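PDB 5HAX: nucleoporin NUP170 from Chaetomium thermophilum, which is a structural nucleoporin that probably helps build the inner ring scaffold of the nuclear pore complex. Local coordinates for residues A[630-635]-A[680-685]; A[623-628]-A[687-692]. All coordinates share one frame; numbering follows the deposited sequence.

Contact 1 (A[630-635]-A[680-685]); sequences ENVERL and ESISEG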
ATOM      1  N   GLU A 630      -2.764 -22.880  -9.051  1.00 47.27           N
ATOM      2  CA  GLU A 630      -2.742 -23.675  -7.829  1.00 60.63           C
ATOM      3  C   GLU A 630      -3.919 -23.326  -6.929  1.00 55.18           C
ATOM      4  O   GLU A 630      -4.572 -24.217  -6.372  1.00 52.17           O
ATOM      5  CB  GLU A 630      -1.422 -23.462  -7.088  1.00 53.61           C
ATOM      6  CG  GLU A 630      -0.211 -24.055  -7.789  1.00 69.06           C
ATOM      7  CD  GLU A 630       1.086 -23.754  -7.062  1.00 79.37           C
ATOM      8  OE1 GLU A 630       1.039 -23.081  -6.011  1.00 78.92           O
ATOM      9  OE2 GLU A 630       2.153 -24.190  -7.544  1.00 88.07           O
ATOM     10  N   ASN A 631      -4.209 -22.030  -6.777  1.00 53.73           N
ATOM     11  CA  ASN A 631      -5.335 -21.614  -5.949  1.00 52.09           C
ATOM     12  C   ASN A 631      -6.653 -22.137  -6.506  1.00 43.35           C
ATOM     13  O   ASN A 631      -7.498 -22.635  -5.753  1.00 43.46           O
ATOM     14  CB  ASN A 631      -5.372 -20.089  -5.835  1.00 51.65           C
ATOM     15  CG  ASN A 631      -4.264 -19.540  -4.954  1.00 56.79           C
ATOM     16  OD1 ASN A 631      -3.705 -20.250  -4.119  1.00 52.26           O
ATOM     17  ND2 ASN A 631      -3.949 -18.262  -5.132  1.00 48.32           N
ATOM     18  N   VAL A 632      -6.850 -22.027  -7.823  1.00 43.54           N
ATOM     19  CA  VAL A 632      -8.072 -22.541  -8.436  1.00 51.63           C
ATOM     20  C   VAL A 632      -8.179 -24.045  -8.219  1.00 49.21           C
ATOM     21  O   VAL A 632      -9.258 -24.569  -7.915  1.00 42.63           O
ATOM     22  CB  VAL A 632      -8.108 -22.185  -9.935  1.00 50.40           C
ATOM     23  CG1 VAL A 632      -9.269 -22.888 -10.636  1.00 51.27           C
ATOM     24  CG2 VAL A 632      -8.210 -20.676 -10.124  1.00 47.39           C
ATOM     25  N   GLU A 633      -7.064 -24.763  -8.368  1.00 50.77           N
ATOM     26  CA  GLU A 633      -7.091 -26.217  -8.235  1.00 54.86           C
ATOM     27  C   GLU A 633      -7.369 -26.643  -6.799  1.00 53.14           C
ATOM     28  O   GLU A 633      -8.118 -27.599  -6.566  1.00 49.45           O
ATOM     29  CB  GLU A 633      -5.771 -26.808  -8.727  1.00 48.80           C
ATOM     30  CG  GLU A 633      -5.628 -26.810 -10.243  1.00 63.89           C
ATOM     31  CD  GLU A 633      -6.612 -27.748 -10.926  1.00 70.09           C
ATOM     32  OE1 GLU A 633      -6.755 -27.664 -12.163  1.00 68.14           O
ATOM     33  OE2 GLU A 633      -7.244 -28.568 -10.227  1.00 65.04           O
ATOM     34  N   ARG A 634      -6.770 -25.958  -5.821  1.00 50.49           N
ATOM     35  CA  ARG A 634      -7.056 -26.279  -4.425  1.00 51.49           C
ATOM     36  C   ARG A 634      -8.523 -26.036  -4.098  1.00 47.37           C
ATOM     37  O   ARG A 634      -9.124 -26.777  -3.311  1.00 49.74           O
ATOM     38  CB  ARG A 634      -6.154 -25.470  -3.492  1.00 61.62           C
ATOM     39  CG  ARG A 634      -4.815 -26.133  -3.201  1.00 71.49           C
ATOM     40  CD  ARG A 634      -4.299 -25.791  -1.809  1.00 83.44           C
ATOM     41  NE  ARG A 634      -5.169 -26.301  -0.750  1.00 89.42           N
ATOM     42  CZ  ARG A 634      -4.816 -26.407   0.529  1.00 91.36           C
ATOM     43  NH1 ARG A 634      -5.678 -26.879   1.420  1.00 83.06           N
ATOM     44  NH2 ARG A 634      -3.600 -26.047   0.921  1.00 88.89           N
ATOM     45  N   LEU A 635      -9.118 -24.999  -4.693  1.00 46.82           N
ATOM     46  CA  LEU A 635     -10.552 -24.779  -4.536  1.00 50.91           C
ATOM     47  C   LEU A 635     -11.345 -25.935  -5.135  1.00 49.37           C
ATOM     48  O   LEU A 635     -12.286 -26.447  -4.519  1.00 53.93           O
ATOM     49  CB  LEU A 635     -10.952 -23.452  -5.185  1.00 42.61           C
ATOM     50  CG  LEU A 635     -12.451 -23.144  -5.263  1.00 52.54           C
ATOM     51  CD1 LEU A 635     -13.092 -23.154  -3.880  1.00 41.27           C
ATOM     52  CD2 LEU A 635     -12.676 -21.806  -5.950  1.00 54.61           C
ATOM     53  N   GLU A 680     -12.486 -25.546 -14.032  1.00 54.16           N
ATOM     54  CA  GLU A 680     -11.670 -26.452 -14.833  1.00 57.79           C
ATOM     55  C   GLU A 680     -11.264 -25.796 -16.146  1.00 49.63           C
ATOM     56  O   GLU A 680     -10.144 -25.994 -16.628  1.00 53.06           O
ATOM     57  CB  GLU A 680     -12.416 -27.765 -15.085  1.00 56.78           C
ATOM     58  CG  GLU A 680     -13.658 -27.646 -15.952  1.00 66.72           C
ATOM     59  CD  GLU A 680     -14.277 -28.996 -16.271  1.00 77.54           C
ATOM     60  OE1 GLU A 680     -14.333 -29.857 -15.367  1.00 69.62           O
ATOM     61  OE2 GLU A 680     -14.698 -29.199 -17.428  1.00 77.36           O
ATOM     62  N   SER A 681     -12.158 -24.996 -16.732  1.00 47.73           N
ATOM     63  CA  SER A 681     -11.812 -24.254 -17.939  1.00 48.06           C
ATOM     64  C   SER A 681     -10.714 -23.232 -17.662  1.00 55.49           C
ATOM     65  O   SER A 681      -9.833 -23.015 -18.502  1.00 51.27           O
ATOM     66  CB  SER A 681     -13.055 -23.567 -18.504  1.00 50.06           C
ATOM     67  OG  SER A 681     -12.742 -22.837 -19.678  1.00 53.79           O
ATOM     68  N   ILE A 682     -10.753 -22.593 -16.489  1.00 53.58           N
ATOM     69  CA  ILE A 682      -9.696 -21.652 -16.116  1.00 49.06           C
ATOM     70  C   ILE A 682      -8.358 -22.374 -16.029  1.00 48.81           C
ATOM     71  O   ILE A 682      -7.338 -21.893 -16.536  1.00 51.04           O
ATOM     72  CB  ILE A 682     -10.045 -20.952 -14.788  1.00 51.50           C
ATOM     73  CG1 ILE A 682     -11.156 -19.920 -15.003  1.00 49.46           C
ATOM     74  CG2 ILE A 682      -8.817 -20.255 -14.198  1.00 49.30           C
ATOM     75  CD1 ILE A 682     -11.847 -19.498 -13.719  1.00 52.66           C
ATOM     76  N   SER A 683      -8.341 -23.538 -15.377  1.00 49.07           N
ATOM     77  CA  SER A 683      -7.097 -24.286 -15.232  1.00 55.74           C
ATOM     78  C   SER A 683      -6.580 -24.759 -16.584  1.00 51.89           C
ATOM     79  O   SER A 683      -5.379 -24.667 -16.864  1.00 53.02           O
ATOM     80  CB  SER A 683      -7.307 -25.471 -14.289  1.00 58.37           C
ATOM     81  OG  SER A 683      -6.083 -26.138 -14.039  1.00 57.93           O
ATOM     82  N   GLU A 684      -7.472 -25.271 -17.436  1.00 57.38           N
ATOM     83  CA  GLU A 684      -7.072 -25.646 -18.790  1.00 60.26           C
ATOM     84  C   GLU A 684      -6.536 -24.444 -19.554  1.00 60.16           C
ATOM     85  O   GLU A 684      -5.509 -24.540 -20.236  1.00 51.99           O
ATOM     86  CB  GLU A 684      -8.254 -26.263 -19.538  1.00 54.65           C
ATOM     87  CG  GLU A 684      -8.683 -27.627 -19.025  1.00 60.58           C
ATOM     88  CD  GLU A 684      -9.900 -28.165 -19.748  1.00 64.84           C
ATOM     89  OE1 GLU A 684     -10.291 -27.576 -20.778  1.00 63.59           O
ATOM     90  OE2 GLU A 684     -10.468 -29.176 -19.287  1.00 68.33           O
ATOM     91  N   GLY A 685      -7.222 -23.304 -19.456  1.00 57.41           N
ATOM     92  CA  GLY A 685      -6.762 -22.112 -20.150  1.00 52.53           C
ATOM     93  C   GLY A 685      -5.382 -21.671 -19.702  1.00 57.53           C
ATOM     94  O   GLY A 685      -4.539 -21.304 -20.525  1.00 57.55           O
TER
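A helix-helix contact, apolar on one side and polar on the other, joins V632 and E633 of helix 622-640 to I682 and S683 of helix 663-694 in the helical C-terminal part of the chain. On the buried side the methyl CG2 of V632 meets CG2 of I682 at 4.1 Å, the two side chains crossing at about a right angle. Branched at the beta carbon, both residues hold these methyls close to their own backbones, which suits a place where V632 and S683 bring their CA atoms within 7.1 Å. The small serine fits this close approach and also supplies a polar group: S683 OG donates to E633 OE1 over a short 2.5 Å, and OE1 receives it on its anti lone pair, the one away from OE2. E633 reaches it by a bend at chi2 (-67°), which swings the carboxylate across to the serine while OE2 keeps a long, weak ion pair with R636. Q629 OE1 is a second, weak partner of S683 OG. Behind the apolar side lies helix 586-599, where L595 packs on I682; M679, one turn before S683, touches V632, and S681 OG is hydrogen-bonded to F721 O of helix 717-722.

Contact 2 (A[623-628]-A[687-692]); sequences SKLVTI and SFVLML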
ATOM      1  N   SER A 623       5.094 -16.898 -13.303  1.00 63.40           N
ATOM      2  CA  SER A 623       5.030 -17.241 -11.887  1.00 64.23           C
ATOM      3  C   SER A 623       3.680 -16.880 -11.285  1.00 65.38           C
ATOM      4  O   SER A 623       3.184 -17.587 -10.401  1.00 60.41           O
ATOM      5  CB  SER A 623       6.152 -16.532 -11.128  1.00 72.37           C
ATOM      6  OG  SER A 623       6.008 -15.125 -11.216  1.00 90.33           O
ATOM      7  N   LYS A 624       3.072 -15.788 -11.752  1.00 62.82           N
ATOM      8  CA  LYS A 624       1.753 -15.410 -11.262  1.00 67.58           C
ATOM      9  C   LYS A 624       0.684 -16.366 -11.775  1.00 58.59           C
ATOM     10  O   LYS A 624      -0.263 -16.695 -11.051  1.00 56.81           O
ATOM     11  CB  LYS A 624       1.439 -13.974 -11.680  1.00 64.10           C
ATOM     12  CG  LYS A 624       0.155 -13.418 -11.091  1.00 69.56           C
ATOM     13  CD  LYS A 624       0.272 -13.208  -9.591  1.00 68.87           C
ATOM     14  CE  LYS A 624      -1.034 -12.706  -9.003  1.00 63.37           C
ATOM     15  NZ  LYS A 624      -0.809 -11.746  -7.889  1.00 77.15           N
ATOM     16  N   LEU A 625       0.814 -16.821 -13.023  1.00 59.01           N
ATOM     17  CA  LEU A 625      -0.147 -17.772 -13.569  1.00 58.81           C
ATOM     18  C   LEU A 625      -0.116 -19.093 -12.812  1.00 54.96           C
ATOM     19  O   LEU A 625      -1.155 -19.747 -12.663  1.00 51.10           O
ATOM     20  CB  LEU A 625       0.129 -18.001 -15.054  1.00 57.86           C
ATOM     21  CG  LEU A 625      -0.167 -16.814 -15.973  1.00 65.33           C
ATOM     22  CD1 LEU A 625       0.434 -17.039 -17.352  1.00 61.25           C
ATOM     23  CD2 LEU A 625      -1.666 -16.565 -16.075  1.00 57.87           C
ATOM     24  N   VAL A 626       1.059 -19.497 -12.323  1.00 55.58           N
ATOM     25  CA  VAL A 626       1.171 -20.751 -11.583  1.00 60.56           C
ATOM     26  C   VAL A 626       0.396 -20.666 -10.274  1.00 53.89           C
ATOM     27  O   VAL A 626      -0.421 -21.540  -9.962  1.00 60.21           O
ATOM     28  CB  VAL A 626       2.653 -21.095 -11.338  1.00 61.60           C
ATOM     29  CG1 VAL A 626       2.790 -22.262 -10.361  1.00 63.41           C
ATOM     30  CG2 VAL A 626       3.346 -21.416 -12.654  1.00 60.68           C
ATOM     31  N   THR A 627       0.651 -19.621  -9.483  1.00 59.72           N
ATOM     32  CA  THR A 627      -0.016 -19.491  -8.190  1.00 61.81           C
ATOM     33  C   THR A 627      -1.528 -19.400  -8.357  1.00 50.73           C
ATOM     34  O   THR A 627      -2.281 -20.007  -7.587  1.00 55.56           O
ATOM     35  CB  THR A 627       0.510 -18.265  -7.443  1.00 66.25           C
ATOM     36  OG1 THR A 627       0.235 -17.082  -8.204  1.00 72.79           O
ATOM     37  CG2 THR A 627       2.010 -18.379  -7.208  1.00 56.29           C
ATOM     38  N   ILE A 628      -1.990 -18.644  -9.355  1.00 46.67           N
ATOM     39  CA  ILE A 628      -3.425 -18.552  -9.613  1.00 49.01           C
ATOM     40  C   ILE A 628      -3.992 -19.936  -9.900  1.00 54.65           C
ATOM     41  O   ILE A 628      -5.024 -20.332  -9.344  1.00 44.61           O
ATOM     42  CB  ILE A 628      -3.699 -17.577 -10.774  1.00 53.96           C
ATOM     43  CG1 ILE A 628      -3.323 -16.151 -10.365  1.00 51.66           C
ATOM     44  CG2 ILE A 628      -5.169 -17.632 -11.190  1.00 49.46           C
ATOM     45  CD1 ILE A 628      -3.345 -15.163 -11.509  1.00 47.50           C
ATOM     46  N   SER A 687      -3.032 -23.585 -18.276  1.00 60.09           N
ATOM     47  CA  SER A 687      -2.078 -24.577 -18.764  1.00 61.84           C
ATOM     48  C   SER A 687      -1.758 -24.353 -20.235  1.00 60.54           C
ATOM     49  O   SER A 687      -0.611 -24.523 -20.663  1.00 60.17           O
ATOM     50  CB  SER A 687      -2.627 -25.988 -18.549  1.00 59.31           C
ATOM     51  OG  SER A 687      -2.276 -26.488 -17.271  1.00 61.73           O
ATOM     52  N   PHE A 688      -2.762 -23.964 -21.024  1.00 55.04           N
ATOM     53  CA  PHE A 688      -2.535 -23.707 -22.440  1.00 59.48           C
ATOM     54  C   PHE A 688      -1.582 -22.536 -22.648  1.00 71.28           C
ATOM     55  O   PHE A 688      -0.698 -22.592 -23.511  1.00 72.49           O
ATOM     56  CB  PHE A 688      -3.866 -23.443 -23.141  1.00 62.32           C
ATOM     57  CG  PHE A 688      -3.718 -22.781 -24.475  1.00 76.79           C
ATOM     58  CD1 PHE A 688      -3.972 -21.427 -24.623  1.00 72.58           C
ATOM     59  CD2 PHE A 688      -3.309 -23.506 -25.580  1.00 81.86           C
ATOM     60  CE1 PHE A 688      -3.831 -20.813 -25.850  1.00 73.44           C
ATOM     61  CE2 PHE A 688      -3.167 -22.899 -26.810  1.00 83.06           C
ATOM     62  CZ  PHE A 688      -3.427 -21.551 -26.945  1.00 81.70           C
ATOM     63  N   VAL A 689      -1.752 -21.459 -21.876  1.00 61.31           N
ATOM     64  CA  VAL A 689      -0.880 -20.298 -22.025  1.00 68.95           C
ATOM     65  C   VAL A 689       0.546 -20.650 -21.622  1.00 69.35           C
ATOM     66  O   VAL A 689       1.512 -20.220 -22.264  1.00 69.14           O
ATOM     67  CB  VAL A 689      -1.426 -19.113 -21.205  1.00 63.76           C
ATOM     68  CG1 VAL A 689      -0.447 -17.941 -21.228  1.00 63.03           C
ATOM     69  CG2 VAL A 689      -2.786 -18.680 -21.736  1.00 55.89           C
ATOM     70  N   LEU A 690       0.704 -21.430 -20.550  1.00 68.24           N
ATOM     71  CA  LEU A 690       2.038 -21.837 -20.120  1.00 70.59           C
ATOM     72  C   LEU A 690       2.705 -22.715 -21.169  1.00 69.41           C
ATOM     73  O   LEU A 690       3.888 -22.534 -21.483  1.00 76.65           O
ATOM     74  CB  LEU A 690       1.953 -22.569 -18.781  1.00 60.78           C
ATOM     75  CG  LEU A 690       1.551 -21.719 -17.574  1.00 65.22           C
ATOM     76  CD1 LEU A 690       1.285 -22.602 -16.365  1.00 57.58           C
ATOM     77  CD2 LEU A 690       2.627 -20.692 -17.258  1.00 64.47           C
ATOM     78  N   MET A 691       1.962 -23.681 -21.712  1.00 76.51           N
ATOM     79  CA  MET A 691       2.468 -24.490 -22.815  1.00 75.09           C
ATOM     80  C   MET A 691       2.920 -23.614 -23.973  1.00 78.70           C
ATOM     81  O   MET A 691       3.980 -23.846 -24.567  1.00 87.19           O
ATOM     82  CB  MET A 691       1.380 -25.462 -23.276  1.00 78.08           C
ATOM     83  CG  MET A 691       1.723 -26.285 -24.513  1.00 76.86           C
ATOM     84  SD  MET A 691       1.575 -25.408 -26.089  1.00 96.82           S
ATOM     85  CE  MET A 691      -0.183 -25.061 -26.157  1.00 87.91           C
ATOM     86  N   LEU A 692       2.121 -22.599 -24.304  1.00 77.09           N
ATOM     87  CA  LEU A 692       2.399 -21.764 -25.467  1.00 76.47           C
ATOM     88  C   LEU A 692       3.761 -21.092 -25.353  1.00 84.17           C
ATOM     89  O   LEU A 692       4.576 -21.152 -26.281  1.00 84.23           O
ATOM     90  CB  LEU A 692       1.289 -20.723 -25.614  1.00 73.90           C
ATOM     91  CG  LEU A 692       1.312 -19.825 -26.848  1.00 78.98           C
ATOM     92  CD1 LEU A 692       1.186 -20.649 -28.119  1.00 84.41           C
ATOM     93  CD2 LEU A 692       0.192 -18.806 -26.752  1.00 77.50           C
TER
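L625 meets V689 and L690 across the helix pair. Its CD1 lies 4.1 Å from V689 CG1 and 4.3 Å from L690 CD2, so one branch of the leucine touches two consecutive residues of the other helix; L625 CB also rests against L690 CD2, at 4.3 Å. The first torsion of L625 (chi1 -69°) sets CG anti to its carbonyl carbon, and the extended second torsion carries CD1 toward the partner helix; L625 and V689 cross at about a right angle. Beside this pair, V626 CG2 approaches L690 CD1 at 4.4 Å, so L690 presents one methyl to each of two successive residues. Leucine suits these positions because its branch point stands one carbon farther from the backbone than that of valine, and the short helical segments are 10.5 Å apart at their axes. V626 and L690 lie toward the more open side and are partly exposed, whereas L625 and V689 are buried.

The segments run antiparallel, at 152° between their directions, as parts of the long helices 622-640 and 663-694. Such antiparallel helix pairing is the basic unit of an alpha-helical solenoid, the architecture expected of the C-terminal region in this nucleoporin family.

In the next shell, Y717 of helix 717-722 touches both L625 and V689, while L602 packs on L625 and V607 on V689. I686, one residue before the segment 687-692, reaches L625 and I628. On the open side, where V626 and L690 lie, S687 OG is hydrogen-bonded to Q629 OE1. On the exposed face of helix 622-640, T627 OG1 donates to K624 O at 2.9 Å, tilted 32° from the carbonyl plane; that oxygen also accepts from I628 N, and both donors come from the same face of its plane.

Contacts 1 and 2 are successive parts of one interface between helices 622-640 and 663-694, their centres about 10 Å apart. Because the helices are antiparallel, moving forward from 623-628 to 630-635 means moving back from 687-692 to 680-685. A single residue joins the two segments of each helix: Q629 in the first, a partner shared by both contacts, and I686 in the second, which belongs to the buried side. The character changes along the pair: contact 2 is apolar throughout, whereas contact 1 adds a hydrogen bond between side chains. The centre of contact 1 lies about 28 Å, and that of contact 2 about 26 Å, from the centre of the chain, on the same side of it.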